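Local coordinates for protein galectin (Xenopus laevis, PDB 3WUC) that binds beta-galactosides, probably lactose-type glycans, on one face of a beta-sandwich, as a galectin of frog skin, at residues M3-D8 and I47-P52; N33-D38 and S88-I93. All blocks are in the same frame, centred on the assembly; numbering follows the deposited sequence.

Contact 1: M3-D8 and I47-P52. With GAL (beta-D-galactopyranose), chain D.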
loop_
_atom_site.group_PDB
_atom_site.type_symbol
_atom_site.label_atom_id
_atom_site.label_comp_id
_atom_site.label_asym_id
_atom_site.label_seq_id
_atom_site.Cartn_x
_atom_site.Cartn_y
_atom_site.Cartn_z
ATOM N N MET B 3 -21.528 25.939 0.335
ATOM C CA MET B 3 -22.497 24.827 0.619
ATOM C C MET B 3 -22.267 23.625 -0.303
ATOM O O MET B 3 -22.761 22.512 0.010
ATOM C CB MET B 3 -23.973 25.277 0.626
ATOM C CG MET B 3 -24.248 26.266 1.721
ATOM S SD MET B 3 -24.029 25.486 3.352
ATOM C CE MET B 3 -25.744 24.928 3.500
ATOM N N ASP B 4 -21.507 23.845 -1.388
ATOM C CA ASP B 4 -21.147 22.806 -2.323
ATOM C C ASP B 4 -19.677 22.450 -1.969
ATOM O O ASP B 4 -18.843 23.300 -1.722
ATOM C CB ASP B 4 -21.258 23.178 -3.795
ATOM C CG ASP B 4 -22.580 22.816 -4.367
ATOM O OD1 ASP B 4 -22.976 21.639 -4.251
ATOM O OD2 ASP B 4 -23.254 23.718 -4.903
ATOM N N MET B 5 -19.394 21.161 -2.090
ATOM C CA MET B 5 -18.032 20.700 -2.024
ATOM C C MET B 5 -17.362 20.796 -3.405
ATOM O O MET B 5 -18.060 20.765 -4.435
ATOM C CB MET B 5 -18.103 19.247 -1.596
ATOM C CG MET B 5 -18.710 19.058 -0.180
ATOM S SD MET B 5 -18.831 17.365 0.407
ATOM C CE MET B 5 -20.154 16.780 -0.693
ATOM N N GLU B 6 -16.037 20.945 -3.417
ATOM C CA GLU B 6 -15.253 20.829 -4.632
ATOM C C GLU B 6 -15.205 19.326 -5.063
ATOM O O GLU B 6 -14.885 18.444 -4.252
ATOM C CB GLU B 6 -13.869 21.376 -4.422
ATOM C CG GLU B 6 -12.992 21.213 -5.661
ATOM C CD GLU B 6 -11.538 21.536 -5.409
ATOM O OE1 GLU B 6 -11.099 22.661 -5.769
ATOM O OE2 GLU B 6 -10.831 20.637 -4.877
ATOM N N PRO B 7 -15.562 19.000 -6.313
ATOM C CA PRO B 7 -15.365 17.642 -6.811
ATOM C C PRO B 7 -13.890 17.277 -6.798
ATOM O O PRO B 7 -12.979 18.132 -7.044
ATOM C CB PRO B 7 -15.980 17.667 -8.196
ATOM C CG PRO B 7 -16.023 19.081 -8.571
ATOM C CD PRO B 7 -16.198 19.874 -7.325
ATOM N N ASP B 8 -13.603 16.084 -6.341
ATOM C CA ASP B 8 -12.228 15.504 -6.466
ATOM C C ASP B 8 -12.460 14.327 -7.431
ATOM O O ASP B 8 -13.326 14.330 -8.322
ATOM C CB ASP B 8 -11.561 15.014 -5.121
ATOM C CG ASP B 8 -9.962 14.677 -5.245
ATOM O OD1 ASP B 8 -9.161 15.648 -5.311
ATOM O OD2 ASP B 8 -9.552 13.449 -5.238
ATOM N N ILE B 47 -25.658 4.261 -3.108
ATOM C CA ILE B 47 -25.990 3.326 -2.028
ATOM C C ILE B 47 -25.375 3.809 -0.724
ATOM O O ILE B 47 -25.954 3.456 0.321
ATOM C CB ILE B 47 -25.569 1.851 -2.343
ATOM C CG1 ILE B 47 -26.297 0.840 -1.534
ATOM C CG2 ILE B 47 -24.046 1.669 -2.332
ATOM C CD1 ILE B 47 -27.761 0.713 -1.925
ATOM N N CYS B 48 -24.281 4.571 -0.784
ATOM C CA CYS B 48 -23.729 5.135 0.426
ATOM C C CYS B 48 -23.032 6.440 0.145
ATOM O O CYS B 48 -22.028 6.469 -0.554
ATOM C CB CYS B 48 -22.784 4.114 1.067
ATOM S SG CYS B 48 -22.160 4.705 2.698
ATOM N N HIS B 49 -23.581 7.529 0.662
ATOM C CA HIS B 49 -22.948 8.840 0.717
ATOM C C HIS B 49 -22.458 9.033 2.132
ATOM O O HIS B 49 -23.274 9.008 3.023
ATOM C CB HIS B 49 -24.008 9.898 0.385
ATOM C CG HIS B 49 -23.670 11.331 0.711
ATOM N ND1 HIS B 49 -22.764 12.107 0.020
ATOM C CD2 HIS B 49 -24.234 12.196 1.600
ATOM C CE1 HIS B 49 -22.767 13.340 0.463
ATOM N NE2 HIS B 49 -23.666 13.424 1.415
ATOM N N CYS B 50 -21.137 9.076 2.346
ATOM C CA CYS B 50 -20.517 9.161 3.691
ATOM C C CYS B 50 -19.933 10.544 3.769
ATOM O O CYS B 50 -18.975 10.872 3.109
ATOM C CB CYS B 50 -19.436 8.098 3.786
ATOM S SG CYS B 50 -18.562 8.157 5.348
ATOM N N ASN B 51 -20.561 11.381 4.614
ATOM C CA ASN B 51 -20.343 12.759 4.624
ATOM C C ASN B 51 -19.962 13.332 6.022
ATOM O O ASN B 51 -20.781 13.909 6.732
ATOM C CB ASN B 51 -21.569 13.481 4.064
ATOM C CG ASN B 51 -21.395 14.999 3.832
ATOM O OD1 ASN B 51 -22.446 15.725 3.984
ATOM N ND2 ASN B 51 -20.202 15.518 3.524
ATOM N N PRO B 52 -18.712 13.157 6.430
ATOM C CA PRO B 52 -18.348 13.828 7.665
ATOM C C PRO B 52 -18.404 15.347 7.538
ATOM O O PRO B 52 -17.910 15.936 6.613
ATOM C CB PRO B 52 -16.919 13.314 7.915
ATOM C CG PRO B 52 -16.752 12.031 7.107
ATOM C CD PRO B 52 -17.611 12.373 5.878
HETATM C C1 GAL D . -27.786 17.824 1.936
HETATM C C2 GAL D . -26.498 18.278 1.302
HETATM C C3 GAL D . -25.985 17.238 0.331
HETATM C C4 GAL D . -25.927 15.885 1.030
HETATM C C5 GAL D . -27.311 15.590 1.653
HETATM C C6 GAL D . -27.275 14.266 2.388
HETATM O O2 GAL D . -26.816 19.473 0.544
HETATM O O3 GAL D . -24.794 17.651 -0.279
HETATM O O4 GAL D . -24.845 15.863 1.995
HETATM O O5 GAL D . -27.600 16.607 2.598
HETATM O O6 GAL D . -28.495 13.980 3.052
#
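Met5 and Asn51 mark the nearest approach of the two backbones, with CA atoms still 10.6 Å apart. Segment 3-8 is mostly loop and enters strand 7-12 only at Pro7. Segment 47-52 is largely strand. It begins at a corner, where Ile47 and Cys48 both face Leu39 in a classic beta bulge. The gap is spanned by side chains, without a hydrogen bond. Met5 points toward the strand, and its chain bends at the last torsion (chi3 -71°). Its SD lies 3.9 Å from Asn51 ND2, and the two side chains cross obliquely. The methyl end turns to His49: Met5 CE is 4.5 Å from His49 CE1, at the edge of the imidazole and near its plane.

NE2, next round the rim, meets the sugar. His49 NE2 and the galactose O4 are hydrogen-bonded at 2.8 Å, and either could be the donor. With CG anti to the backbone N (chi1 165°), the ring reaches out from the strand to this hydroxyl. Behind it, His49 ND1 is hydrogen-bonded to Asp38 OD1, which probably helps fix the rotation of the ring. Asn51 OD1 also comes within 3.1 Å of the galactose O4. The Asn51 amide is held by Phe35 O at ND2 and by Arg34 and Arg53 at OD1. Arg53, Asn66, Glu76 and Tyr56 give the sugar further hydrogen bonds.

This is the carbohydrate site of the galectin fold, and O4 is the galactose hydroxyl that its histidine and asparagine meet. Met5 adds an apolar flank to these two polar groups and makes no hydrogen bond to either. The N-terminal segment also has a polar part nearby: Met3 O holds Arg34 and Tyr56, two other side chains that bind the sugar.

Contact 2: N33-D38 and S88-I93. With GAL (beta-D-galactopyranose), chain D.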
loop_
_atom_site.group_PDB
_atom_site.type_symbol
_atom_site.label_atom_id
_atom_site.label_comp_id
_atom_site.label_asym_id
_atom_site.label_seq_id
_atom_site.Cartn_x
_atom_site.Cartn_y
_atom_site.Cartn_z
ATOM N N ASN B 33 -15.569 22.725 5.315
ATOM C CA ASN B 33 -16.697 22.501 6.172
ATOM C C ASN B 33 -17.163 21.038 6.297
ATOM O O ASN B 33 -17.892 20.668 7.158
ATOM C CB ASN B 33 -17.848 23.453 5.849
ATOM C CG ASN B 33 -18.377 23.314 4.448
ATOM O OD1 ASN B 33 -17.959 22.471 3.620
ATOM N ND2 ASN B 33 -19.261 24.249 4.107
ATOM N N ARG B 34 -16.831 20.241 5.271
ATOM C CA ARG B 34 -17.331 18.880 5.162
ATOM C C ARG B 34 -16.607 18.246 3.974
ATOM O O ARG B 34 -16.055 18.953 3.084
ATOM C CB ARG B 34 -18.851 18.853 4.965
ATOM C CG ARG B 34 -19.315 19.321 3.608
ATOM C CD ARG B 34 -20.802 19.237 3.563
ATOM N NE ARG B 34 -21.364 19.687 2.298
ATOM C CZ ARG B 34 -22.242 19.029 1.584
ATOM N NH1 ARG B 34 -22.782 17.848 1.911
ATOM N NH2 ARG B 34 -22.678 19.651 0.451
ATOM N N PHE B 35 -16.608 16.910 3.986
ATOM C CA PHE B 35 -16.087 16.127 2.849
ATOM C C PHE B 35 -16.902 14.896 2.667
ATOM O O PHE B 35 -17.667 14.455 3.533
ATOM C CB PHE B 35 -14.587 15.826 3.013
ATOM C CG PHE B 35 -14.234 14.714 3.987
ATOM C CD1 PHE B 35 -14.136 14.973 5.315
ATOM C CD2 PHE B 35 -14.026 13.449 3.517
ATOM C CE1 PHE B 35 -13.763 13.942 6.216
ATOM C CE2 PHE B 35 -13.727 12.400 4.371
ATOM C CZ PHE B 35 -13.608 12.654 5.699
ATOM N N ALA B 36 -16.827 14.227 1.528
ATOM C CA ALA B 36 -17.608 13.054 1.303
ATOM C C ALA B 36 -16.908 12.047 0.448
ATOM O O ALA B 36 -16.130 12.446 -0.479
ATOM C CB ALA B 36 -18.937 13.392 0.599
ATOM N N VAL B 37 -17.233 10.790 0.710
ATOM C CA VAL B 37 -16.919 9.667 -0.194
ATOM C C VAL B 37 -18.243 8.990 -0.493
ATOM O O VAL B 37 -19.049 8.675 0.375
ATOM C CB VAL B 37 -15.946 8.625 0.436
ATOM C CG1 VAL B 37 -15.683 7.526 -0.595
ATOM C CG2 VAL B 37 -14.651 9.272 0.816
ATOM N N ASP B 38 -18.553 8.881 -1.791
ATOM C CA ASP B 38 -19.806 8.379 -2.295
ATOM C C ASP B 38 -19.599 7.118 -3.094
ATOM O O ASP B 38 -18.641 6.969 -3.887
ATOM C CB ASP B 38 -20.428 9.350 -3.294
ATOM C CG ASP B 38 -20.815 10.677 -2.704
ATOM O OD1 ASP B 38 -21.165 10.746 -1.485
ATOM O OD2 ASP B 38 -20.803 11.671 -3.455
ATOM N N SER B 88 -5.751 17.074 7.135
ATOM C CA SER B 88 -5.017 15.850 7.395
ATOM C C SER B 88 -5.427 14.677 6.485
ATOM O O SER B 88 -6.505 14.661 5.842
ATOM C CB SER B 88 -5.196 15.364 8.810
ATOM O OG SER B 88 -4.646 16.305 9.742
ATOM N N GLU B 89 -4.568 13.693 6.436
ATOM C CA GLU B 89 -4.911 12.428 5.817
ATOM C C GLU B 89 -5.953 11.670 6.617
ATOM O O GLU B 89 -6.130 11.826 7.841
ATOM C CB GLU B 89 -3.694 11.545 5.555
ATOM C CG GLU B 89 -2.478 12.191 4.914
ATOM C CD GLU B 89 -1.429 11.160 4.497
ATOM O OE1 GLU B 89 -1.628 9.895 4.661
ATOM O OE2 GLU B 89 -0.453 11.648 3.883
ATOM N N THR B 90 -6.749 10.843 5.909
ATOM C CA THR B 90 -7.706 10.013 6.508
ATOM C C THR B 90 -7.862 8.752 5.669
ATOM O O THR B 90 -7.347 8.679 4.554
ATOM C CB THR B 90 -9.057 10.680 6.761
ATOM O OG1 THR B 90 -9.863 9.870 7.585
ATOM C CG2 THR B 90 -9.832 10.835 5.431
ATOM N N MET B 91 -8.454 7.758 6.217
ATOM C CA MET B 91 -8.715 6.470 5.534
ATOM C C MET B 91 -10.107 5.986 5.912
ATOM O O MET B 91 -10.462 5.946 7.080
ATOM C CB MET B 91 -7.687 5.394 5.894
ATOM C CG MET B 91 -7.933 4.118 5.194
ATOM S SD MET B 91 -6.553 2.971 5.430
ATOM C CE MET B 91 -6.671 2.678 7.151
ATOM N N LEU B 92 -10.929 5.623 4.900
ATOM C CA LEU B 92 -12.220 5.014 5.099
ATOM C C LEU B 92 -12.278 3.712 4.331
ATOM O O LEU B 92 -11.811 3.677 3.178
ATOM C CB LEU B 92 -13.355 5.983 4.619
ATOM C CG LEU B 92 -13.533 7.291 5.442
ATOM C CD1 LEU B 92 -14.449 8.274 4.694
ATOM C CD2 LEU B 92 -14.211 6.915 6.731
ATOM N N ILE B 93 -12.784 2.666 4.928
ATOM C CA ILE B 93 -12.877 1.356 4.274
ATOM C C ILE B 93 -14.368 0.989 4.244
ATOM O O ILE B 93 -15.077 1.116 5.226
ATOM C CB ILE B 93 -12.039 0.288 4.987
ATOM C CG1 ILE B 93 -10.606 0.735 4.945
ATOM C CG2 ILE B 93 -12.235 -1.010 4.302
ATOM C CD1 ILE B 93 -9.745 -0.180 5.791
HETATM C C1 GAL D . -27.786 17.824 1.936
HETATM C C2 GAL D . -26.498 18.278 1.302
HETATM C C3 GAL D . -25.985 17.238 0.331
HETATM C C4 GAL D . -25.927 15.885 1.030
HETATM C C5 GAL D . -27.311 15.590 1.653
HETATM C C6 GAL D . -27.275 14.266 2.388
HETATM O O2 GAL D . -26.816 19.473 0.544
HETATM O O3 GAL D . -24.794 17.651 -0.279
HETATM O O4 GAL D . -24.845 15.863 1.995
HETATM O O5 GAL D . -27.600 16.607 2.598
HETATM O O6 GAL D . -28.495 13.980 3.052
#
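Leu92 packs against both Val37 and Phe35, and this is the tight part of the contact. Its CD1 lies 4.0 Å from Val37 CG2, where the two side chains run antiparallel alongside each other. The same methyl of Leu92 is 4.2 Å from Phe35 CE2. The CZ atom of that ring meets Thr90 CG2 at 4.2 Å. Both methyls approach the ring obliquely. A chi1 of 77° sets Phe35 CG astride the backbone and sends the ring toward strand 89-96. Phe84 adds an edge-to-face partner, and Ile28 and Ile129 also touch the ring.

The contact spans the two sheets of the galectin beta-sandwich: strand 36-39 belongs to the sugar-binding sheet and strand 89-96 to the other. All four touching residues are buried, and no hydrogen bond passes between the segments. The backbones stay apart, with CA atoms 8.5 Å from each other at Val37 and Leu92 and 11.0 Å at Phe35 and Thr90. The gap is wider at the Phe35 end, and the ring fills it.

Arg34 turns the other way, to the sugar. Its extended chain carries the guanidinium to the galactose, whose O3 lies at the edge and in its plane. NH1 and NH2 of Arg34 each donate to this O3 at 3.0 Å, and NH1 makes a weak bond to O4. Arg34 is also hydrogen-bonded to Met3 O, and Tyr56 gives it a cation-pi partner. The solvent side of the contact lies on the far strand, where the partly exposed Glu89 forms a salt bridge with Arg27.

Contacts 1 and 2 share one sheet, in which strands 36-39 and 45-53 are neighbours, and their centres lie about 9 Å apart. Both are largely buried, but contact 1 lines the galactose site on the outer face of that sheet, whereas contact 2 reaches through the sandwich interior to the second sheet. The chemistry follows: a methionine beside polar groups that grip a hydroxyl in the first, methyls and an aromatic ring in the second. Segment 33-38 serves both faces. Its Arg34 joins the same galactose, and side chains of segment 47-52 are anchored on it by hydrogen bonds.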